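Protein Kinase A (Toxoplasma gondii, PDB 5J3U) binds cyclic AMP through two cyclic nucleotide-binding domains and, as a regulatory chain of the kinase, probably inhibits the catalytic subunit until the nucleotide arrives. Local coordinates at residues Glu162-Gln173 with Ala224-Val235; Gly213-Glu221 with Leu238-Leu246. All coordinates share one frame; numbering follows the deposited sequence. Where two conformers were deposited one is given.

Interaction 1: residues Glu162-Gln173 with Ala224-Val235; sequences EMFTDGAYIVRQ and AANVIAHGICKV. With CMP (adenosine-3',5'-cyclic-monophosphate), chain B.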
loop_
_atom_site.group_PDB
_atom_site.type_symbol
_atom_site.label_atom_id
_atom_site.label_comp_id
_atom_site.label_asym_id
_atom_site.label_seq_id
_atom_site.Cartn_x
_atom_site.Cartn_y
_atom_site.Cartn_z
ATOM N N GLU A 162 5.384 -6.649 4.841
ATOM C CA GLU A 162 6.589 -6.303 5.623
ATOM C C GLU A 162 7.112 -7.576 6.341
ATOM O O GLU A 162 6.303 -8.420 6.733
ATOM C CB GLU A 162 6.259 -5.266 6.692
ATOM C CG GLU A 162 5.823 -3.924 6.121
ATOM C CD GLU A 162 5.531 -2.855 7.182
ATOM O OE1 GLU A 162 5.697 -3.115 8.394
ATOM O OE2 GLU A 162 5.100 -1.745 6.758
ATOM N N MET A 163 8.438 -7.706 6.472
ATOM C CA MET A 163 9.084 -8.854 7.137
ATOM C C MET A 163 9.691 -8.353 8.442
ATOM O O MET A 163 10.295 -7.285 8.478
ATOM C CB MET A 163 10.187 -9.448 6.224
ATOM C CG MET A 163 10.818 -10.744 6.727
ATOM S SD MET A 163 9.735 -12.180 6.544
ATOM C CE MET A 163 9.724 -12.339 4.759
ATOM N N PHE A 164 9.523 -9.119 9.517
ATOM C CA PHE A 164 10.060 -8.790 10.811
ATOM C C PHE A 164 10.836 -10.017 11.328
ATOM O O PHE A 164 10.299 -11.109 11.393
ATOM C CB PHE A 164 8.938 -8.479 11.777
ATOM C CG PHE A 164 8.229 -7.185 11.478
ATOM C CD1 PHE A 164 7.176 -7.131 10.587
ATOM C CD2 PHE A 164 8.645 -6.004 12.099
ATOM C CE1 PHE A 164 6.531 -5.915 10.341
ATOM C CE2 PHE A 164 7.991 -4.809 11.881
ATOM C CZ PHE A 164 6.936 -4.766 10.982
ATOM N N THR A 165 12.059 -9.795 11.780
ATOM C CA THR A 165 12.857 -10.873 12.368
ATOM C C THR A 165 12.542 -11.073 13.810
ATOM O O THR A 165 11.874 -10.271 14.459
ATOM C CB THR A 165 14.383 -10.590 12.168
ATOM O OG1 THR A 165 14.683 -9.323 12.732
ATOM C CG2 THR A 165 14.745 -10.545 10.717
ATOM N N ASP A 166 13.094 -12.145 14.393
ATOM C CA ASP A 166 12.743 -12.503 15.738
ATOM C C ASP A 166 12.986 -11.362 16.716
ATOM O O ASP A 166 14.021 -10.712 16.639
ATOM C CB ASP A 166 13.549 -13.731 16.209
ATOM C CG ASP A 166 13.185 -14.141 17.594
ATOM O OD1 ASP A 166 12.035 -14.588 17.795
ATOM O OD2 ASP A 166 14.026 -13.942 18.512
ATOM N N GLY A 167 11.989 -11.112 17.553
ATOM C CA GLY A 167 12.038 -10.112 18.631
ATOM C C GLY A 167 11.675 -8.698 18.198
ATOM O O GLY A 167 11.581 -7.829 19.030
ATOM N N ALA A 168 11.534 -8.446 16.895
ATOM C CA ALA A 168 11.187 -7.103 16.381
ATOM C C ALA A 168 9.731 -6.786 16.724
ATOM O O ALA A 168 8.834 -7.623 16.591
ATOM C CB ALA A 168 11.429 -7.021 14.898
ATOM N N TYR A 169 9.480 -5.586 17.239
ATOM C CA TYR A 169 8.132 -5.187 17.604
ATOM C C TYR A 169 7.454 -4.730 16.332
ATOM O O TYR A 169 7.950 -3.835 15.645
ATOM C CB TYR A 169 8.139 -4.029 18.642
ATOM C CG TYR A 169 8.432 -4.505 20.046
ATOM C CD1 TYR A 169 9.683 -5.009 20.360
ATOM C CD2 TYR A 169 7.451 -4.485 21.040
ATOM C CE1 TYR A 169 9.957 -5.524 21.619
ATOM C CE2 TYR A 169 7.738 -4.954 22.333
ATOM C CZ TYR A 169 8.991 -5.467 22.606
ATOM O OH TYR A 169 9.271 -5.969 23.914
ATOM N N ILE A 170 6.312 -5.316 16.035
ATOM C CA ILE A 170 5.485 -4.869 14.890
ATOM C C ILE A 170 4.619 -3.670 15.339
ATOM O O ILE A 170 4.513 -2.672 14.625
ATOM C CB ILE A 170 4.642 -6.034 14.339
ATOM C CG1 ILE A 170 5.564 -7.196 13.946
ATOM C CG2 ILE A 170 3.746 -5.602 13.158
ATOM C CD1 ILE A 170 4.813 -8.415 13.492
ATOM N N VAL A 171 3.991 -3.788 16.503
ATOM C CA VAL A 171 3.351 -2.674 17.175
ATOM C C VAL A 171 3.771 -2.655 18.634
ATOM O O VAL A 171 4.123 -3.706 19.223
ATOM C CB VAL A 171 1.816 -2.615 17.026
ATOM C CG1 VAL A 171 1.382 -2.717 15.538
ATOM C CG2 VAL A 171 1.118 -3.622 17.911
ATOM N N ARG A 172 3.747 -1.450 19.205
ATOM C CA ARG A 172 4.063 -1.231 20.617
ATOM C C ARG A 172 2.856 -0.646 21.367
ATOM O O ARG A 172 2.181 0.267 20.855
ATOM C CB ARG A 172 5.272 -0.284 20.716
ATOM C CG ARG A 172 6.526 -0.753 19.962
ATOM C CD ARG A 172 7.629 0.263 19.895
ATOM N NE ARG A 172 8.708 -0.156 19.019
ATOM C CZ ARG A 172 9.771 -0.878 19.363
ATOM N NH1 ARG A 172 10.658 -1.204 18.416
ATOM N NH2 ARG A 172 9.967 -1.288 20.641
ATOM N N GLN A 173 2.622 -1.128 22.571
ATOM C CA GLN A 173 1.510 -0.712 23.360
ATOM C C GLN A 173 1.672 0.789 23.655
ATOM O O GLN A 173 2.770 1.246 23.982
ATOM C CB GLN A 173 1.450 -1.473 24.666
ATOM C CG GLN A 173 0.273 -1.116 25.515
ATOM C CD GLN A 173 0.066 -2.072 26.714
ATOM O OE1 GLN A 173 0.707 -3.121 26.824
ATOM N NE2 GLN A 173 -0.854 -1.717 27.562
ATOM N N ALA A 224 -3.322 -1.251 22.084
ATOM C CA ALA A 224 -3.661 -1.875 23.373
ATOM C C ALA A 224 -2.671 -2.983 23.861
ATOM O O ALA A 224 -2.777 -3.469 25.008
ATOM C CB ALA A 224 -5.098 -2.387 23.363
ATOM N N ALA A 225 -1.714 -3.340 23.019
ATOM C CA ALA A 225 -0.737 -4.400 23.311
ATOM C C ALA A 225 0.455 -4.246 22.381
ATOM O O ALA A 225 0.380 -3.513 21.379
ATOM C CB ALA A 225 -1.399 -5.766 23.142
ATOM N N ASN A 226 1.567 -4.883 22.749
ATOM C CA ASN A 226 2.685 -5.105 21.883
ATOM C C ASN A 226 2.374 -6.313 21.020
ATOM O O ASN A 226 1.736 -7.246 21.520
ATOM C CB ASN A 226 3.955 -5.408 22.652
ATOM C CG ASN A 226 4.249 -4.338 23.664
ATOM O OD1 ASN A 226 4.492 -3.183 23.266
ATOM N ND2 ASN A 226 4.183 -4.678 24.970
ATOM N N VAL A 227 2.820 -6.284 19.779
ATOM C CA VAL A 227 2.874 -7.532 18.928
ATOM C C VAL A 227 4.290 -7.669 18.431
ATOM O O VAL A 227 4.834 -6.758 17.760
ATOM C CB VAL A 227 1.805 -7.593 17.814
ATOM C CG1 VAL A 227 1.926 -8.941 17.066
ATOM C CG2 VAL A 227 0.403 -7.364 18.379
ATOM N N ILE A 228 4.925 -8.805 18.779
ATOM C CA ILE A 228 6.315 -9.001 18.559
ATOM C C ILE A 228 6.559 -10.243 17.647
ATOM O O ILE A 228 5.979 -11.274 17.899
ATOM C CB ILE A 228 7.025 -9.284 19.921
ATOM C CG1 ILE A 228 6.794 -8.121 20.931
ATOM C CG2 ILE A 228 8.505 -9.483 19.679
ATOM C CD1 ILE A 228 7.044 -8.525 22.371
ATOM N N ALA A 229 7.412 -10.114 16.656
ATOM C CA ALA A 229 7.686 -11.270 15.755
ATOM C C ALA A 229 8.378 -12.384 16.581
ATOM O O ALA A 229 9.245 -12.105 17.421
ATOM C CB ALA A 229 8.563 -10.855 14.623
ATOM N N HIS A 230 7.959 -13.612 16.338
ATOM C CA HIS A 230 8.411 -14.803 17.083
ATOM C C HIS A 230 9.016 -15.752 16.031
ATOM O O HIS A 230 8.285 -16.351 15.286
ATOM C CB HIS A 230 7.212 -15.436 17.767
ATOM C CG HIS A 230 7.538 -16.673 18.535
ATOM N ND1 HIS A 230 8.378 -16.656 19.628
ATOM C CD2 HIS A 230 7.121 -17.954 18.395
ATOM C CE1 HIS A 230 8.486 -17.892 20.108
ATOM N NE2 HIS A 230 7.737 -18.697 19.377
ATOM N N GLY A 231 10.337 -15.869 16.016
ATOM C CA GLY A 231 11.052 -16.573 14.940
ATOM C C GLY A 231 11.279 -15.686 13.744
ATOM O O GLY A 231 12.379 -15.230 13.470
ATOM N N ILE A 232 10.194 -15.444 13.027
ATOM C CA ILE A 232 10.152 -14.558 11.914
ATOM C C ILE A 232 8.661 -14.352 11.580
ATOM O O ILE A 232 7.835 -15.199 11.870
ATOM C CB ILE A 232 10.958 -15.102 10.725
ATOM C CG1 ILE A 232 11.016 -14.063 9.606
ATOM C CG2 ILE A 232 10.393 -16.413 10.175
ATOM C CD1 ILE A 232 12.062 -14.318 8.542
ATOM N N CYS A 233 8.295 -13.194 11.036
ATOM C CA CYS A 233 6.917 -12.937 10.734
ATOM C C CYS A 233 6.814 -12.101 9.486
ATOM O O CYS A 233 7.419 -11.023 9.403
ATOM C CB CYS A 233 6.258 -12.195 11.894
ATOM S SG CYS A 233 4.465 -12.142 11.778
ATOM N N LYS A 234 6.023 -12.567 8.538
ATOM C CA LYS A 234 5.712 -11.841 7.283
ATOM C C LYS A 234 4.272 -11.418 7.352
ATOM O O LYS A 234 3.399 -12.287 7.480
ATOM C CB LYS A 234 5.916 -12.753 6.075
ATOM C CG LYS A 234 5.669 -12.055 4.749
ATOM C CD LYS A 234 5.547 -13.037 3.598
ATOM C CE LYS A 234 6.821 -13.660 3.230
ATOM N NZ LYS A 234 6.544 -14.645 2.123
ATOM N N VAL A 235 4.008 -10.103 7.316
ATOM C CA VAL A 235 2.693 -9.573 7.512
ATOM C C VAL A 235 2.227 -8.798 6.288
ATOM O O VAL A 235 3.009 -8.103 5.612
ATOM C CB VAL A 235 2.526 -8.623 8.747
ATOM C CG1 VAL A 235 2.454 -9.427 10.017
ATOM C CG2 VAL A 235 3.602 -7.560 8.787
HETATM P P CMP B . -4.355 -2.867 18.624
HETATM O O1P CMP B . -4.569 -2.048 17.417
HETATM O O2P CMP B . -4.777 -2.281 19.977
HETATM O "O5'" CMP B . -2.799 -3.236 18.682
HETATM C "C5'" CMP B . -2.401 -4.250 19.625
HETATM C "C4'" CMP B . -3.152 -5.504 19.167
HETATM O "O4'" CMP B . -2.956 -6.673 19.978
HETATM C "C3'" CMP B . -4.648 -5.299 19.315
HETATM O "O3'" CMP B . -5.071 -4.302 18.375
HETATM C "C2'" CMP B . -5.200 -6.688 19.121
HETATM O "O2'" CMP B . -5.246 -7.055 17.712
HETATM C "C1'" CMP B . -4.061 -7.506 19.720
HETATM N N9 CMP B . -4.421 -8.126 20.960
HETATM C C8 CMP B . -4.142 -9.420 21.233
HETATM N N7 CMP B . -4.557 -9.734 22.519
HETATM C C5 CMP B . -5.059 -8.609 23.072
HETATM C C6 CMP B . -5.680 -8.225 24.375
HETATM N N6 CMP B . -5.822 -9.127 25.396
HETATM N N1 CMP B . -6.080 -6.949 24.479
HETATM C C2 CMP B . -5.942 -5.985 23.527
HETATM N N3 CMP B . -5.392 -6.289 22.307
HETATM C C4 CMP B . -4.977 -7.548 22.035
HETATM O O HOH W 1 14.442 -13.855 12.294
HETATM O O HOH W 2 10.796 -14.707 20.032
#
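The side chains of Tyr169 and Ile228 run alongside each other from neighbouring strands. CG1 of Ile228 sits over one face of the Tyr169 ring in a CH-pi contact, 3.7 Å from the ring centroid. NH2 of Arg172 lies over the opposite face, toward the rim. Asn226 meets the ring edge at CE2, its amide plane turned 85° from the ring. The amide oxygen OD1 of Asn226 takes the N-H of Gln173 at 2.9 Å, from above the carbonyl plane, and its ND2 goes to Thr191. Val171 and Val227 touch through their CG2 methyls, which also lie near the cAMP sugar. The two strands run antiparallel here. The N-H groups of Ile170 and Val171 both point to O of Val227, the second in a weak bond; this is a classic beta bulge. These strands belong to the beta barrel of a cyclic nucleotide-binding domain, in the cupin clan. Both segments turn a corner, at Ile170 and at His230-Gly231. Strands 162-165 and 232-235 pair antiparallel in a second sheet, their directions 166° apart. With CG anti to its carbonyl carbon (chi1 -70°), the Phe164 ring lies with CG1 of Ile170 over its centre. CG2 of Val235 meets the ring edge at CE1, 3.7 Å away. On the other side of this sheet, Met163 packs on Ile232 and Lys234 in one of two modelled conformers. NZ of Lys234 pairs with Glu185. OD1 of Asp166 accepts the N-H of Gly231 at 2.8 Å on its anti side. One water links Asp166 N to Gly231 O; another joins Asp166 OD1 and His230 ND1. At the far end, Ala224 N donates to cAMP O2P at 2.8 Å.

Interaction 2: residues Gly213-Glu221 with Leu238-Leu246; sequences GELALINEE and LERKSFKRL. With CMP (adenosine-3',5'-cyclic-monophosphate), chain B.
Glu220 meets two cations of helix 240-246, one with each carboxylate oxygen. OE1 of Glu220 forms a salt bridge with NH1 of Arg240 at 2.7 Å, though the hydrogen-bond angle is only 128° and that bond is weak. OE2 of Glu220 takes NZ of Lys244 at 2.9 Å on its syn side. The Lys244 chain bends at chi2 (-72°), which turns NZ to the end of helix 215-219. There NZ also donates to the backbone O of Leu217 at 2.9 Å, from above the carbonyl plane. NH2 of Arg240 reaches the O of Ala216 at 3.2 Å, with the acceptor in the guanidinium plane. Two carbonyls of the short helix, those of Ala216 and Leu217, thus receive side-chain donors. NE of Arg240 pairs with Asp178, and NH2 also bonds Gly177 O.

The two methyls of Leu217 meet Arg240 and Phe243. CD2 lies over a face of the Arg240 guanidinium, and CD1 over a face of the Phe243 ring, 3.7 Å from its centroid. CG1 of Ile218 meets the edge of that ring.

The first residues of 213-221 bind cAMP. The ribose O2' accepts from Gly213 N and donates to OE1 of Glu214 at 2.7 Å, while OE2 of Glu214 is hydrogen-bonded to OH of Tyr261, at the C-terminus. Ala216 N donates to O1P at 3.0 Å. These residues belong to the phosphate-binding cassette.

The two helices cross at -61°. Helix 250-257 packs on Ile218 and Phe243, and Phe180 of strand 179-183 meets Phe243 edge-to-face.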
loop_
_atom_site.group_PDB
_atom_site.type_symbol
_atom_site.label_atom_id
_atom_site.label_comp_id
_atom_site.label_asym_id
_atom_site.label_seq_id
_atom_site.Cartn_x
_atom_site.Cartn_y
_atom_site.Cartn_z
ATOM N N GLY A 213 -4.126 -5.675 15.336
ATOM C CA GLY A 213 -3.961 -4.275 15.073
ATOM C C GLY A 213 -5.263 -3.623 14.661
ATOM O O GLY A 213 -5.234 -2.503 14.162
ATOM N N GLU A 214 -6.403 -4.296 14.869
ATOM C CA GLU A 214 -7.683 -3.716 14.496
ATOM C C GLU A 214 -8.204 -2.740 15.552
ATOM O O GLU A 214 -8.954 -1.851 15.186
ATOM C CB GLU A 214 -8.775 -4.742 14.231
ATOM C CG GLU A 214 -9.438 -5.471 15.405
ATOM C CD GLU A 214 -8.590 -6.458 16.208
ATOM O OE1 GLU A 214 -7.370 -6.512 16.074
ATOM O OE2 GLU A 214 -9.161 -7.242 17.027
ATOM N N LEU A 215 -7.848 -2.948 16.817
ATOM C CA LEU A 215 -8.488 -2.180 17.888
ATOM C C LEU A 215 -8.206 -0.688 17.809
ATOM O O LEU A 215 -9.129 0.109 18.044
ATOM C CB LEU A 215 -8.172 -2.715 19.290
ATOM C CG LEU A 215 -8.596 -4.137 19.586
ATOM C CD1 LEU A 215 -8.150 -4.542 20.978
ATOM C CD2 LEU A 215 -10.093 -4.347 19.390
ATOM N N ALA A 216 -6.969 -0.294 17.465
ATOM C CA ALA A 216 -6.652 1.141 17.359
ATOM C C ALA A 216 -7.474 1.790 16.245
ATOM O O ALA A 216 -7.857 2.944 16.350
ATOM C CB ALA A 216 -5.174 1.386 17.138
ATOM N N LEU A 217 -7.753 1.038 15.173
ATOM C CA LEU A 217 -8.536 1.562 14.029
ATOM C C LEU A 217 -10.012 1.684 14.364
ATOM O O LEU A 217 -10.603 2.748 14.127
ATOM C CB LEU A 217 -8.363 0.637 12.784
ATOM C CG LEU A 217 -6.939 0.406 12.292
ATOM C CD1 LEU A 217 -6.889 -0.422 11.004
ATOM C CD2 LEU A 217 -6.216 1.705 12.066
ATOM N N ILE A 218 -10.592 0.650 14.977
ATOM C CA ILE A 218 -11.989 0.613 15.301
ATOM C C ILE A 218 -12.327 1.562 16.448
ATOM O O ILE A 218 -13.360 2.219 16.398
ATOM C CB ILE A 218 -12.473 -0.790 15.655
ATOM C CG1 ILE A 218 -12.374 -1.686 14.405
ATOM C CG2 ILE A 218 -13.909 -0.775 16.163
ATOM C CD1 ILE A 218 -12.436 -3.162 14.694
ATOM N N ASN A 219 -11.463 1.609 17.455
ATOM C CA ASN A 219 -11.751 2.364 18.690
ATOM C C ASN A 219 -11.126 3.726 18.732
ATOM O O ASN A 219 -11.383 4.500 19.675
ATOM C CB ASN A 219 -11.292 1.570 19.899
ATOM C CG ASN A 219 -12.043 0.287 20.086
ATOM O OD1 ASN A 219 -13.223 0.182 19.771
ATOM N ND2 ASN A 219 -11.390 -0.665 20.699
ATOM N N GLU A 220 -10.251 4.035 17.772
ATOM C CA GLU A 220 -9.588 5.318 17.698
ATOM C C GLU A 220 -8.775 5.569 18.964
ATOM O O GLU A 220 -8.915 6.625 19.601
ATOM C CB GLU A 220 -10.585 6.471 17.498
ATOM C CG GLU A 220 -11.663 6.229 16.452
ATOM C CD GLU A 220 -11.121 5.899 15.096
ATOM O OE1 GLU A 220 -9.882 5.998 14.896
ATOM O OE2 GLU A 220 -11.949 5.544 14.224
ATOM N N GLU A 221 -8.013 4.544 19.358
ATOM C CA GLU A 221 -7.253 4.556 20.608
ATOM C C GLU A 221 -5.810 4.141 20.305
ATOM O O GLU A 221 -5.507 3.529 19.255
ATOM C CB GLU A 221 -7.822 3.544 21.579
ATOM C CG GLU A 221 -9.178 3.880 22.134
ATOM C CD GLU A 221 -9.599 2.926 23.228
ATOM O OE1 GLU A 221 -8.915 1.922 23.465
ATOM O OE2 GLU A 221 -10.620 3.183 23.882
ATOM N N LEU A 238 -2.588 -3.236 5.922
ATOM C CA LEU A 238 -3.669 -2.410 5.368
ATOM C C LEU A 238 -3.766 -1.106 6.178
ATOM O O LEU A 238 -3.972 -1.136 7.392
ATOM C CB LEU A 238 -4.971 -3.148 5.489
ATOM C CG LEU A 238 -6.205 -2.608 4.791
ATOM C CD1 LEU A 238 -6.022 -2.658 3.279
ATOM C CD2 LEU A 238 -7.459 -3.334 5.218
ATOM N N GLU A 239 -3.574 0.023 5.515
ATOM C CA GLU A 239 -3.630 1.341 6.165
ATOM C C GLU A 239 -5.018 1.700 6.604
ATOM O O GLU A 239 -5.973 1.257 6.051
ATOM C CB GLU A 239 -3.157 2.441 5.224
ATOM C CG GLU A 239 -1.687 2.403 4.942
ATOM C CD GLU A 239 -1.235 3.595 4.119
ATOM O OE1 GLU A 239 -1.980 3.996 3.208
ATOM O OE2 GLU A 239 -0.130 4.113 4.365
ATOM N N ARG A 240 -5.097 2.533 7.644
ATOM C CA ARG A 240 -6.351 2.958 8.262
ATOM C C ARG A 240 -7.439 3.404 7.299
ATOM O O ARG A 240 -8.607 2.944 7.366
ATOM C CB ARG A 240 -6.009 4.138 9.202
ATOM C CG ARG A 240 -7.212 4.852 9.777
ATOM C CD ARG A 240 -6.758 6.013 10.650
ATOM N NE ARG A 240 -6.284 5.528 11.940
ATOM C CZ ARG A 240 -7.067 5.140 12.933
ATOM N NH1 ARG A 240 -8.375 5.169 12.814
ATOM N NH2 ARG A 240 -6.530 4.705 14.062
ATOM N N LYS A 241 -7.049 4.257 6.353
ATOM C CA LYS A 241 -8.008 4.779 5.404
ATOM C C LYS A 241 -8.604 3.652 4.548
ATOM O O LYS A 241 -9.792 3.635 4.335
ATOM C CB LYS A 241 -7.400 5.845 4.505
ATOM C CG LYS A 241 -8.461 6.574 3.711
ATOM C CD LYS A 241 -7.894 7.819 3.056
ATOM C CE LYS A 241 -7.631 8.936 4.053
ATOM N NZ LYS A 241 -7.477 10.238 3.335
ATOM N N SER A 242 -7.765 2.727 4.081
ATOM C CA SER A 242 -8.244 1.563 3.320
ATOM C C SER A 242 -9.077 0.634 4.157
ATOM O O SER A 242 -10.042 0.059 3.681
ATOM C CB SER A 242 -7.098 0.754 2.729
ATOM O OG SER A 242 -6.265 1.616 2.033
ATOM N N PHE A 243 -8.681 0.438 5.417
ATOM C CA PHE A 243 -9.468 -0.371 6.318
ATOM C C PHE A 243 -10.904 0.155 6.470
ATOM O O PHE A 243 -11.905 -0.583 6.343
ATOM C CB PHE A 243 -8.773 -0.424 7.687
ATOM C CG PHE A 243 -9.488 -1.222 8.733
ATOM C CD1 PHE A 243 -10.426 -0.610 9.589
ATOM C CD2 PHE A 243 -9.116 -2.528 9.014
ATOM C CE1 PHE A 243 -11.036 -1.328 10.584
ATOM C CE2 PHE A 243 -9.716 -3.240 10.041
ATOM C CZ PHE A 243 -10.674 -2.644 10.824
ATOM N N LYS A 244 -10.995 1.444 6.758
ATOM C CA LYS A 244 -12.301 2.094 6.916
ATOM C C LYS A 244 -13.121 2.059 5.599
ATOM O O LYS A 244 -14.315 1.828 5.633
ATOM C CB LYS A 244 -12.098 3.524 7.342
ATOM C CG LYS A 244 -11.560 3.732 8.736
ATOM C CD LYS A 244 -12.556 3.437 9.820
ATOM C CE LYS A 244 -11.877 3.657 11.196
ATOM N NZ LYS A 244 -12.762 3.417 12.368
ATOM N N ARG A 245 -12.470 2.235 4.455
ATOM C CA ARG A 245 -13.213 2.364 3.189
ATOM C C ARG A 245 -13.502 1.061 2.478
ATOM O O ARG A 245 -14.372 1.049 1.597
ATOM C CB ARG A 245 -12.491 3.303 2.279
ATOM C CG ARG A 245 -12.552 4.705 2.813
ATOM C CD ARG A 245 -11.811 5.643 1.927
ATOM N NE ARG A 245 -11.979 7.002 2.420
ATOM C CZ ARG A 245 -11.443 8.074 1.855
ATOM N NH1 ARG A 245 -10.730 7.983 0.715
ATOM N NH2 ARG A 245 -11.675 9.259 2.412
ATOM N N LEU A 246 -12.778 -0.015 2.828
ATOM C CA LEU A 246 -12.864 -1.277 2.101
ATOM C C LEU A 246 -13.382 -2.470 2.913
ATOM O O LEU A 246 -13.848 -3.455 2.317
ATOM C CB LEU A 246 -11.483 -1.652 1.562
ATOM C CG LEU A 246 -10.781 -0.697 0.605
ATOM C CD1 LEU A 246 -9.440 -1.275 0.198
ATOM C CD2 LEU A 246 -11.636 -0.451 -0.627
HETATM P P CMP B . -4.355 -2.867 18.624
HETATM O O1P CMP B . -4.569 -2.048 17.417
HETATM O O2P CMP B . -4.777 -2.281 19.977
HETATM O "O5'" CMP B . -2.799 -3.236 18.682
HETATM C "C5'" CMP B . -2.401 -4.250 19.625
HETATM C "C4'" CMP B . -3.152 -5.504 19.167
HETATM O "O4'" CMP B . -2.956 -6.673 19.978
HETATM C "C3'" CMP B . -4.648 -5.299 19.315
HETATM O "O3'" CMP B . -5.071 -4.302 18.375
HETATM C "C2'" CMP B . -5.200 -6.688 19.121
HETATM O "O2'" CMP B . -5.246 -7.055 17.712
HETATM C "C1'" CMP B . -4.061 -7.506 19.720
HETATM N N9 CMP B . -4.421 -8.126 20.960
HETATM C C8 CMP B . -4.142 -9.420 21.233
HETATM N N7 CMP B . -4.557 -9.734 22.519
HETATM C C5 CMP B . -5.059 -8.609 23.072
HETATM C C6 CMP B . -5.680 -8.225 24.375
HETATM N N6 CMP B . -5.822 -9.127 25.396
HETATM N N1 CMP B . -6.080 -6.949 24.479
HETATM C C2 CMP B . -5.942 -5.985 23.527
HETATM N N3 CMP B . -5.392 -6.289 22.307
HETATM C C4 CMP B . -4.977 -7.548 22.035
#

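How the interactions relate
Interactions 1 and 2 lie in the same C-terminal cAMP-binding domain, with centres about 18 Å apart. They share strand 232-239: interaction 1 uses its start, and interaction 2 uses its end and the helix that follows. Their segments alternate along the chain. Helix 215-219 leads on to strand 226-229, so the cassette runs directly into the barrel. Both reach one cAMP molecule and divide its phosphate, each bonding a different one of its oxygens through backbone N-H groups. Interaction 2 also bonds the ribose hydroxyl. Arg223, between the segments, also bonds the nucleotide and the O of Gly213.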